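Local coordinates for similar to yteR (Bacilus subtilis) (Clostridium acetobutylicum, PDB 4WU0), which probably hydrolyses unsaturated rhamnogalacturonan fragments of pectin, as a family 105 glycoside hydrolase, at residues 102-105 with 106-109; 136-139 with 140-144; 146-149 with 150-153; 76-79 with 80-83. All coordinates share one frame; numbering follows the deposited sequence.

Interactions 4, 1, 2 and 3 come in that order along the chain, all in a mainly helical fold of the six-hairpin clan. Interaction 4 leads into helix 80-90, interaction 1 lies at the end of helix 93-108, interaction 2 lies within helix 129-146, and interaction 3 follows that helix and runs into helix 152-166. Interactions 1 and 2 each touch all the others; the centre of interaction 2 lies about 12, 9 and 10 Å from those of interactions 1, 3 and 4. Glu-151 of interaction 3 reaches Arg-103 and Tyr-139, joining helices 93-108 and 129-146 to the next helical segment; interactions 3 and 4 do not touch, their nearest atoms about 7 Å apart.

Interaction 1: 102-105 with 106-109; sequences LRKQ and IDNH
Arg-103 turns CG away from its own backbone N (chi1 172°) and then bends at chi2, which swings its guanidinium forward along the helix to the carboxylate of Asp-107. NH1 meets Asp-107 OD1 at 2.8 Å from the edge of the guanidinium, and the two flat groups stand 81° apart. The salt bridge is short but its hydrogen bond is bent and weak. A water bridges Arg-103 NH2 and Asp-107 OD1, 3.0 Å from the oxygen. Lys-104 bends in the same way at chi2, bringing NZ near the second carboxylate oxygen, whose exact place is less sure; the two cations thus share one carboxylate. On another side of the helix end, Gln-105 and His-109, four residues apart, lie side by side, amide and ring 10° apart. NE2 of Gln-105 donates to ND1 of His-109 at 3.2 Å, nearly straight and in the ring plane. Tyr-67 OH bonds the other end of the Gln-105 amide, and His-109 NE2 is bonded to Trp-118 O. Here helix 93-108 is running out, its last backbone bonds weak. Ile-106 and Arg-103 face helix 129-146, resting on Tyr-139, while Arg-103 NH2 continues to Glu-151 beside helix 152-166.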
loop_
_atom_site.group_PDB
_atom_site.type_symbol
_atom_site.label_atom_id
_atom_site.label_comp_id
_atom_site.label_asym_id
_atom_site.label_seq_id
_atom_site.Cartn_x
_atom_site.Cartn_y
_atom_site.Cartn_z
ATOM N N LEU A 102 14.417 -4.239 12.065
ATOM C CA LEU A 102 13.150 -3.578 11.830
ATOM C C LEU A 102 12.138 -3.933 12.907
ATOM O O LEU A 102 11.403 -3.072 13.376
ATOM C CB LEU A 102 12.583 -3.968 10.459
ATOM C CG LEU A 102 13.394 -3.468 9.263
ATOM C CD1 LEU A 102 12.837 -4.096 7.985
ATOM C CD2 LEU A 102 13.385 -1.936 9.150
ATOM N N ARG A 103 12.099 -5.199 13.310
ATOM C CA ARG A 103 11.151 -5.633 14.324
ATOM C C ARG A 103 11.365 -4.894 15.644
ATOM O O ARG A 103 10.409 -4.646 16.389
ATOM C CB ARG A 103 11.245 -7.150 14.513
ATOM C CG ARG A 103 10.449 -7.698 15.681
ATOM C CD ARG A 103 8.965 -7.509 15.508
ATOM N NE ARG A 103 8.231 -8.082 16.626
ATOM C CZ ARG A 103 8.084 -7.485 17.806
ATOM N NH1 ARG A 103 8.619 -6.282 18.023
ATOM N NH2 ARG A 103 7.388 -8.069 18.767
ATOM N N LYS A 104 12.620 -4.556 15.947
ATOM C CA LYS A 104 12.930 -3.815 17.168
ATOM C C LYS A 104 12.223 -2.443 17.203
ATOM O O LYS A 104 11.916 -1.939 18.265
ATOM C CB LYS A 104 14.450 -3.678 17.343
ATOM C CG LYS A 104 14.903 -2.897 18.562
ATOM C CD LYS A 104 14.349 -3.497 19.826
ATOM C CE LYS A 104 14.900 -2.836 21.083
ATOM N NZ LYS A 104 14.059 -3.166 22.260
ATOM N N GLN A 105 11.947 -1.849 16.052
ATOM C CA GLN A 105 11.218 -0.578 16.031
ATOM C C GLN A 105 9.828 -0.710 16.661
ATOM O O GLN A 105 9.345 0.188 17.335
ATOM C CB GLN A 105 11.075 -0.065 14.599
ATOM C CG GLN A 105 10.478 1.328 14.531
ATOM C CD GLN A 105 10.445 1.897 13.123
ATOM O OE1 GLN A 105 11.385 1.740 12.343
ATOM N NE2 GLN A 105 9.350 2.586 12.802
ATOM N N ILE A 106 9.193 -1.852 16.432
ATOM C CA ILE A 106 7.852 -2.094 16.931
ATOM C C ILE A 106 7.804 -2.117 18.450
ATOM O O ILE A 106 6.781 -1.775 19.043
ATOM C CB ILE A 106 7.268 -3.370 16.275
ATOM C CG1 ILE A 106 6.998 -3.068 14.811
ATOM C CG2 ILE A 106 5.979 -3.812 16.952
ATOM C CD1 ILE A 106 6.713 -4.298 13.938
ATOM N N ASP A 107 8.913 -2.484 19.084
ATOM C CA ASP A 107 8.976 -2.534 20.543
ATOM C C ASP A 107 8.529 -1.241 21.220
ATOM O O ASP A 107 7.764 -1.277 22.188
ATOM C CB ASP A 107 10.394 -2.859 21.018
ATOM C CG ASP A 107 10.816 -4.273 20.692
ATOM O OD1 ASP A 107 9.996 -5.042 20.176
ATOM O OD2 ASP A 107 11.970 -4.633 20.998
ATOM N N ASN A 108 9.009 -0.102 20.720
ATOM C CA ASN A 108 8.763 1.169 21.383
ATOM C C ASN A 108 8.176 2.230 20.464
ATOM O O ASN A 108 8.079 3.388 20.853
ATOM C CB ASN A 108 10.066 1.703 21.985
ATOM C CG ASN A 108 10.638 0.781 23.052
ATOM O OD1 ASN A 108 9.971 0.474 24.032
ATOM N ND2 ASN A 108 11.861 0.313 22.839
ATOM N N HIS A 109 7.775 1.848 19.253
ATOM C CA HIS A 109 7.167 2.810 18.348
ATOM C C HIS A 109 5.957 3.430 19.041
ATOM O O HIS A 109 5.158 2.707 19.631
ATOM C CB HIS A 109 6.730 2.124 17.053
ATOM C CG HIS A 109 6.299 3.071 15.980
ATOM N ND1 HIS A 109 7.070 3.337 14.872
ATOM C CD2 HIS A 109 5.174 3.813 15.839
ATOM C CE1 HIS A 109 6.450 4.212 14.101
ATOM N NE2 HIS A 109 5.292 4.513 14.664
HETATM O O HOH W 1 7.104 -5.808 20.744
HETATM O O HOH W 2 12.010 0.330 19.686
#

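Interaction 2: 136-139 with 140-144; sequences ATFY and AKYVK
The Phe-138 ring carries CB of Tyr-142 over one face, 4.2 Å above the plane and displaced toward the rim. The two rings run side by side and point the same way, but their planes are 59° apart and their centroids 5.9 Å apart, so they meet obliquely. Phe-138 CZ comes to 3.8 Å from Tyr-142 CD2. On the next residue pair, Tyr-139 slants across Val-143: CE1 of the ring lies 3.5 Å from CG2 of the valine. That methyl stands beside the valine's backbone N and opposite its carbonyl carbon, a placing that turns it back toward the preceding turn and also sets it 3.2 Å from Tyr-139 O. Lys-141 lays its CG 3.4 Å from Thr-137 O, so its aliphatic stem covers the backbone. Beneath these side chains run regular i to i+4 helix bonds, such as Tyr-142 N to Phe-138 O at 2.8 Å. Nearly everything here is buried, because helix 129-146 is surrounded: Phe-138 and Tyr-142 meet helix 93-108, Lys-141 meets helix 80-90, Ala-140 packs on helix 199-215, and Val-143 lies against Phe-152 of helix 152-166.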
loop_
_atom_site.group_PDB
_atom_site.type_symbol
_atom_site.label_atom_id
_atom_site.label_comp_id
_atom_site.label_asym_id
_atom_site.label_seq_id
_atom_site.Cartn_x
_atom_site.Cartn_y
_atom_site.Cartn_z
ATOM N N ALA A 136 1.410 -2.161 10.318
ATOM C CA ALA A 136 0.604 -3.287 10.770
ATOM C C ALA A 136 0.686 -4.481 9.831
ATOM O O ALA A 136 0.791 -5.619 10.290
ATOM C CB ALA A 136 -0.832 -2.859 10.940
ATOM N N THR A 137 0.648 -4.238 8.520
ATOM C CA THR A 137 0.707 -5.327 7.548
ATOM C C THR A 137 2.080 -6.018 7.514
ATOM O O THR A 137 2.162 -7.242 7.378
ATOM C CB THR A 137 0.271 -4.857 6.126
ATOM O OG1 THR A 137 -1.046 -4.306 6.210
ATOM C CG2 THR A 137 0.261 -5.975 5.112
ATOM N N PHE A 138 3.154 -5.251 7.594
ATOM C CA PHE A 138 4.468 -5.852 7.701
ATOM C C PHE A 138 4.548 -6.686 8.978
ATOM O O PHE A 138 5.054 -7.816 8.971
ATOM C CB PHE A 138 5.571 -4.804 7.751
ATOM C CG PHE A 138 6.845 -5.317 8.378
ATOM C CD1 PHE A 138 7.614 -6.261 7.727
ATOM C CD2 PHE A 138 7.249 -4.902 9.639
ATOM C CE1 PHE A 138 8.793 -6.765 8.319
ATOM C CE2 PHE A 138 8.417 -5.392 10.218
ATOM C CZ PHE A 138 9.187 -6.320 9.546
ATOM N N TYR A 139 4.044 -6.116 10.073
ATOM C CA TYR A 139 4.084 -6.786 11.368
ATOM C C TYR A 139 3.344 -8.130 11.265
ATOM O O TYR A 139 3.815 -9.145 11.753
ATOM C CB TYR A 139 3.489 -5.856 12.447
ATOM C CG TYR A 139 3.624 -6.297 13.877
ATOM C CD1 TYR A 139 4.495 -7.312 14.251
ATOM C CD2 TYR A 139 2.900 -5.655 14.875
ATOM C CE1 TYR A 139 4.595 -7.697 15.559
ATOM C CE2 TYR A 139 3.002 -6.038 16.181
ATOM C CZ TYR A 139 3.848 -7.054 16.522
ATOM O OH TYR A 139 3.937 -7.433 17.849
ATOM N N ALA A 140 2.208 -8.155 10.574
ATOM C CA ALA A 140 1.484 -9.409 10.378
ATOM C C ALA A 140 2.301 -10.446 9.619
ATOM O O ALA A 140 2.336 -11.619 9.989
ATOM C CB ALA A 140 0.152 -9.151 9.655
ATOM N N LYS A 141 2.948 -10.026 8.533
ATOM C CA LYS A 141 3.792 -10.945 7.778
ATOM C C LYS A 141 4.958 -11.434 8.629
ATOM O O LYS A 141 5.343 -12.592 8.549
ATOM C CB LYS A 141 4.256 -10.294 6.476
ATOM C CG LYS A 141 3.071 -10.011 5.536
ATOM C CD LYS A 141 3.473 -9.263 4.296
ATOM C CE LYS A 141 2.316 -9.226 3.291
ATOM N NZ LYS A 141 2.000 -10.581 2.734
ATOM N N TYR A 142 5.513 -10.553 9.455
ATOM C CA TYR A 142 6.622 -10.924 10.306
ATOM C C TYR A 142 6.163 -11.973 11.324
ATOM O O TYR A 142 6.837 -12.977 11.548
ATOM C CB TYR A 142 7.161 -9.692 11.030
ATOM C CG TYR A 142 8.418 -9.957 11.816
ATOM C CD1 TYR A 142 8.352 -10.480 13.095
ATOM C CD2 TYR A 142 9.665 -9.706 11.279
ATOM C CE1 TYR A 142 9.498 -10.741 13.816
ATOM C CE2 TYR A 142 10.794 -9.957 11.988
ATOM C CZ TYR A 142 10.717 -10.496 13.239
ATOM O OH TYR A 142 11.876 -10.744 13.944
ATOM N N VAL A 143 5.015 -11.729 11.942
ATOM C CA VAL A 143 4.516 -12.657 12.972
ATOM C C VAL A 143 4.223 -14.028 12.379
ATOM O O VAL A 143 4.497 -15.050 13.010
ATOM C CB VAL A 143 3.244 -12.085 13.653
ATOM C CG1 VAL A 143 2.552 -13.115 14.551
ATOM C CG2 VAL A 143 3.602 -10.820 14.422
ATOM N N LYS A 144 3.648 -14.051 11.182
ATOM C CA LYS A 144 3.377 -15.302 10.468
ATOM C C LYS A 144 4.648 -16.139 10.353
ATOM O O LYS A 144 4.622 -17.350 10.548
ATOM C CB LYS A 144 2.812 -15.009 9.074
ATOM C CG LYS A 144 2.483 -16.242 8.195
ATOM C CD LYS A 144 1.369 -17.058 8.825
ATOM C CE LYS A 144 0.721 -18.041 7.851
ATOM N NZ LYS A 144 1.714 -18.922 7.196
#

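Interaction 3: 146-149 with 150-153; sequences FGEE and KEFD
Glu-151 folds its carboxylate back to the backbone of Glu-148. Its CG lies beside its own backbone N and opposite the carbonyl carbon (chi1 -66°), and the chain is extended at chi2, so it runs back past Glu-148 O, with CG 3.4 Å from that oxygen. The last torsion then presents OE2 to Glu-148 N at 2.9 Å, in a nearly straight bond (N-H...O 167°) that reaches the oxygen on its anti side, somewhat out of the carboxylate plane. In return, Glu-151 N donates to Glu-148 O, also at 2.9 Å, so two bonds of opposite direction tie the pair together. This is the tight connection between helices 129-146 and 152-166, one of the helix-to-helix links of the (alpha/alpha)6 barrel to which this family belongs. The other oxygen, Glu-151 OE1, is held by Tyr-139 OH and by Arg-103, so neighbouring helices fix the carboxylate from beyond the loop. The ring of Phe-152 slants across Glu-149: CD2 comes to 3.3 Å from Glu-149 O, and CE2 to 4.1 Å from Glu-149 CG. Phe-152 N bonds Glu-149 O as well. Lys-150, bent at chi2, brings NZ to OD2 of Asp-153 at 3.0 Å, a salt bridge on the syn side of the carboxylate, while Asp-153 OD1 is bonded to His-220 NE2.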
loop_
_atom_site.group_PDB
_atom_site.type_symbol
_atom_site.label_atom_id
_atom_site.label_comp_id
_atom_site.label_asym_id
_atom_site.label_seq_id
_atom_site.Cartn_x
_atom_site.Cartn_y
_atom_site.Cartn_z
ATOM N N PHE A 146 7.820 -15.549 12.068
ATOM C CA PHE A 146 8.762 -15.593 13.186
ATOM C C PHE A 146 8.166 -15.374 14.570
ATOM O O PHE A 146 8.865 -15.543 15.563
ATOM C CB PHE A 146 9.775 -14.452 13.069
ATOM C CG PHE A 146 10.485 -14.376 11.757
ATOM C CD1 PHE A 146 11.451 -15.304 11.410
ATOM C CD2 PHE A 146 10.238 -13.317 10.888
ATOM C CE1 PHE A 146 12.117 -15.197 10.195
ATOM C CE2 PHE A 146 10.911 -13.210 9.694
ATOM C CZ PHE A 146 11.842 -14.141 9.350
ATOM N N GLY A 147 6.931 -14.903 14.643
ATOM C CA GLY A 147 6.470 -14.188 15.834
ATOM C C GLY A 147 5.644 -15.126 16.654
ATOM O O GLY A 147 5.606 -16.333 16.391
ATOM N N GLU A 148 5.003 -14.580 17.678
ATOM C CA GLU A 148 4.045 -15.331 18.442
ATOM C C GLU A 148 2.671 -14.914 17.970
ATOM O O GLU A 148 2.409 -13.729 17.808
ATOM C CB GLU A 148 4.165 -15.024 19.927
ATOM C CG GLU A 148 5.476 -15.420 20.551
ATOM C CD GLU A 148 5.445 -15.282 22.065
ATOM O OE1 GLU A 148 5.045 -14.211 22.568
ATOM O OE2 GLU A 148 5.792 -16.251 22.759
ATOM N N GLU A 149 1.793 -15.885 17.774
ATOM C CA GLU A 149 0.470 -15.626 17.208
ATOM C C GLU A 149 -0.382 -14.663 18.021
ATOM O O GLU A 149 -1.267 -14.015 17.460
ATOM C CB GLU A 149 -0.310 -16.945 17.020
ATOM C CG GLU A 149 0.157 -17.768 15.848
ATOM C CD GLU A 149 -0.711 -18.982 15.556
ATOM O OE1 GLU A 149 -1.400 -19.489 16.481
ATOM O OE2 GLU A 149 -0.680 -19.436 14.379
ATOM N N LYS A 150 -0.162 -14.588 19.336
ATOM C CA LYS A 150 -0.906 -13.633 20.147
ATOM C C LYS A 150 -0.747 -12.196 19.612
ATOM O O LYS A 150 -1.634 -11.344 19.800
ATOM C CB LYS A 150 -0.438 -13.693 21.599
ATOM C CG LYS A 150 -1.379 -13.008 22.586
ATOM C CD LYS A 150 -2.788 -13.595 22.506
ATOM C CE LYS A 150 -3.695 -13.099 23.616
ATOM N NZ LYS A 150 -5.109 -13.540 23.373
ATOM N N GLU A 151 0.377 -11.932 18.950
ATOM C CA GLU A 151 0.660 -10.590 18.442
ATOM C C GLU A 151 -0.309 -10.178 17.361
ATOM O O GLU A 151 -0.476 -8.989 17.082
ATOM C CB GLU A 151 2.089 -10.507 17.917
ATOM C CG GLU A 151 3.111 -10.663 19.021
ATOM C CD GLU A 151 4.535 -10.715 18.512
ATOM O OE1 GLU A 151 5.081 -9.655 18.172
ATOM O OE2 GLU A 151 5.128 -11.815 18.480
ATOM N N PHE A 152 -0.956 -11.139 16.726
ATOM C CA PHE A 152 -1.966 -10.773 15.730
ATOM C C PHE A 152 -3.100 -9.932 16.344
ATOM O O PHE A 152 -3.735 -9.143 15.634
ATOM C CB PHE A 152 -2.557 -12.017 15.055
ATOM C CG PHE A 152 -1.644 -12.679 14.058
ATOM C CD1 PHE A 152 -1.146 -11.982 12.977
ATOM C CD2 PHE A 152 -1.341 -14.034 14.164
ATOM C CE1 PHE A 152 -0.322 -12.599 12.044
ATOM C CE2 PHE A 152 -0.520 -14.653 13.222
ATOM C CZ PHE A 152 -0.015 -13.923 12.163
ATOM N N ASP A 153 -3.380 -10.107 17.633
ATOM C CA ASP A 153 -4.453 -9.355 18.292
ATOM C C ASP A 153 -4.176 -7.856 18.247
ATOM O O ASP A 153 -5.093 -7.052 18.131
ATOM C CB ASP A 153 -4.574 -9.743 19.780
ATOM C CG ASP A 153 -5.101 -11.154 20.016
ATOM O OD1 ASP A 153 -5.297 -11.938 19.063
ATOM O OD2 ASP A 153 -5.295 -11.490 21.211
#

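Interaction 4: 76-79 with 80-83; sequences HLNN and GKIL
Asn-79, Asn-78 and Gly-80 give up the most surface here, and each brings a different grip on the start of helix 80-90. Asn-79 works mainly through its backbone carbonyl. Its oxygen takes a weak bond from Leu-83 N and is approached by hydrophobic groups, Ile-82 CG2 at 3.3 Å and Leu-83 CG at 3.4 Å. Its side-chain amide leads away from residues 80-83, and ND2 donates to Gly-24 O. Asn-78 is held to Lys-81 twice. Its carbonyl accepts from Lys-81 N at 3.1 Å, and its side chain, with CG opposite the backbone N (chi1 -165°), points OD1 at Lys-81 NZ, which bonds it at 2.8 Å in the carbonyl plane of the amide. Lys-81 reaches that far because its chain is fully extended beyond CG, running past Asn-78 O on the way. The buried amine also bonds Tyr-133 O, and Asn-78 ND2 donates to Tyr-25 O, so both polar ends are shared with neighbouring segments. A water links the two segments, donating to Asn-78 O and accepting from Ile-82 N at 3.0 Å. Gly-80 closes the turn, its N bonding Leu-77 O at 3.0 Å. The result is a type I beta turn, Leu-77 to Gly-80, flowing straight into a helix, buried in the (alpha/alpha)6 barrel of the six-hairpin glycosidases.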
loop_
_atom_site.group_PDB
_atom_site.type_symbol
_atom_site.label_atom_id
_atom_site.label_comp_id
_atom_site.label_asym_id
_atom_site.label_seq_id
_atom_site.Cartn_x
_atom_site.Cartn_y
_atom_site.Cartn_z
ATOM N N HIS A 76 9.178 3.207 7.171
ATOM C CA HIS A 76 10.439 2.469 7.135
ATOM C C HIS A 76 10.305 0.975 7.400
ATOM O O HIS A 76 11.275 0.242 7.214
ATOM C CB HIS A 76 11.417 3.053 8.149
ATOM C CG HIS A 76 12.039 4.326 7.700
ATOM N ND1 HIS A 76 11.715 4.923 6.504
ATOM C CD2 HIS A 76 12.982 5.109 8.267
ATOM C CE1 HIS A 76 12.431 6.024 6.356
ATOM N NE2 HIS A 76 13.207 6.157 7.411
ATOM N N LEU A 77 9.123 0.508 7.801
ATOM C CA LEU A 77 8.883 -0.920 7.994
ATOM C C LEU A 77 8.469 -1.656 6.723
ATOM O O LEU A 77 8.596 -2.871 6.640
ATOM C CB LEU A 77 7.837 -1.152 9.087
ATOM C CG LEU A 77 8.235 -0.576 10.444
ATOM C CD1 LEU A 77 7.143 -0.882 11.450
ATOM C CD2 LEU A 77 9.571 -1.108 10.947
ATOM N N ASN A 78 7.958 -0.938 5.736
ATOM C CA ASN A 78 7.367 -1.631 4.601
ATOM C C ASN A 78 8.342 -2.552 3.868
ATOM O O ASN A 78 7.964 -3.624 3.413
ATOM C CB ASN A 78 6.790 -0.675 3.587
ATOM C CG ASN A 78 5.879 -1.400 2.612
ATOM O OD1 ASN A 78 4.892 -1.996 3.022
ATOM N ND2 ASN A 78 6.232 -1.413 1.343
ATOM N N ASN A 79 9.588 -2.115 3.742
ATOM C CA ASN A 79 10.590 -2.867 3.000
ATOM C C ASN A 79 11.012 -4.154 3.724
ATOM O O ASN A 79 11.697 -4.983 3.163
ATOM C CB ASN A 79 11.792 -1.980 2.686
ATOM C CG ASN A 79 11.500 -0.938 1.641
ATOM O OD1 ASN A 79 10.486 -0.985 0.942
ATOM N ND2 ASN A 79 12.402 0.018 1.510
ATOM N N GLY A 80 10.555 -4.343 4.959
ATOM C CA GLY A 80 10.716 -5.622 5.600
ATOM C C GLY A 80 9.979 -6.756 4.894
ATOM O O GLY A 80 10.352 -7.920 5.008
ATOM N N LYS A 81 8.899 -6.446 4.191
ATOM C CA LYS A 81 8.150 -7.480 3.493
ATOM C C LYS A 81 9.002 -8.161 2.432
ATOM O O LYS A 81 9.056 -9.390 2.383
ATOM C CB LYS A 81 6.895 -6.910 2.867
ATOM C CG LYS A 81 5.949 -6.285 3.870
ATOM C CD LYS A 81 4.913 -5.471 3.143
ATOM C CE LYS A 81 3.925 -4.821 4.080
ATOM N NZ LYS A 81 2.932 -4.025 3.285
ATOM N N ILE A 82 9.671 -7.387 1.570
ATOM C CA ILE A 82 10.565 -8.032 0.607
ATOM C C ILE A 82 11.706 -8.780 1.298
ATOM O O ILE A 82 12.182 -9.794 0.780
ATOM C CB ILE A 82 11.070 -7.061 -0.489
ATOM C CG1 ILE A 82 11.724 -7.830 -1.651
ATOM C CG2 ILE A 82 11.986 -6.008 0.059
ATOM C CD1 ILE A 82 10.751 -8.639 -2.530
ATOM N N LEU A 83 12.171 -8.289 2.446
ATOM C CA LEU A 83 13.208 -9.000 3.185
ATOM C C LEU A 83 12.744 -10.384 3.661
ATOM O O LEU A 83 13.534 -11.334 3.652
ATOM C CB LEU A 83 13.716 -8.181 4.369
ATOM C CG LEU A 83 14.443 -6.875 4.037
ATOM C CD1 LEU A 83 14.819 -6.153 5.337
ATOM C CD2 LEU A 83 15.683 -7.146 3.219
HETATM O O HOH W 3 8.610 -4.733 0.802
#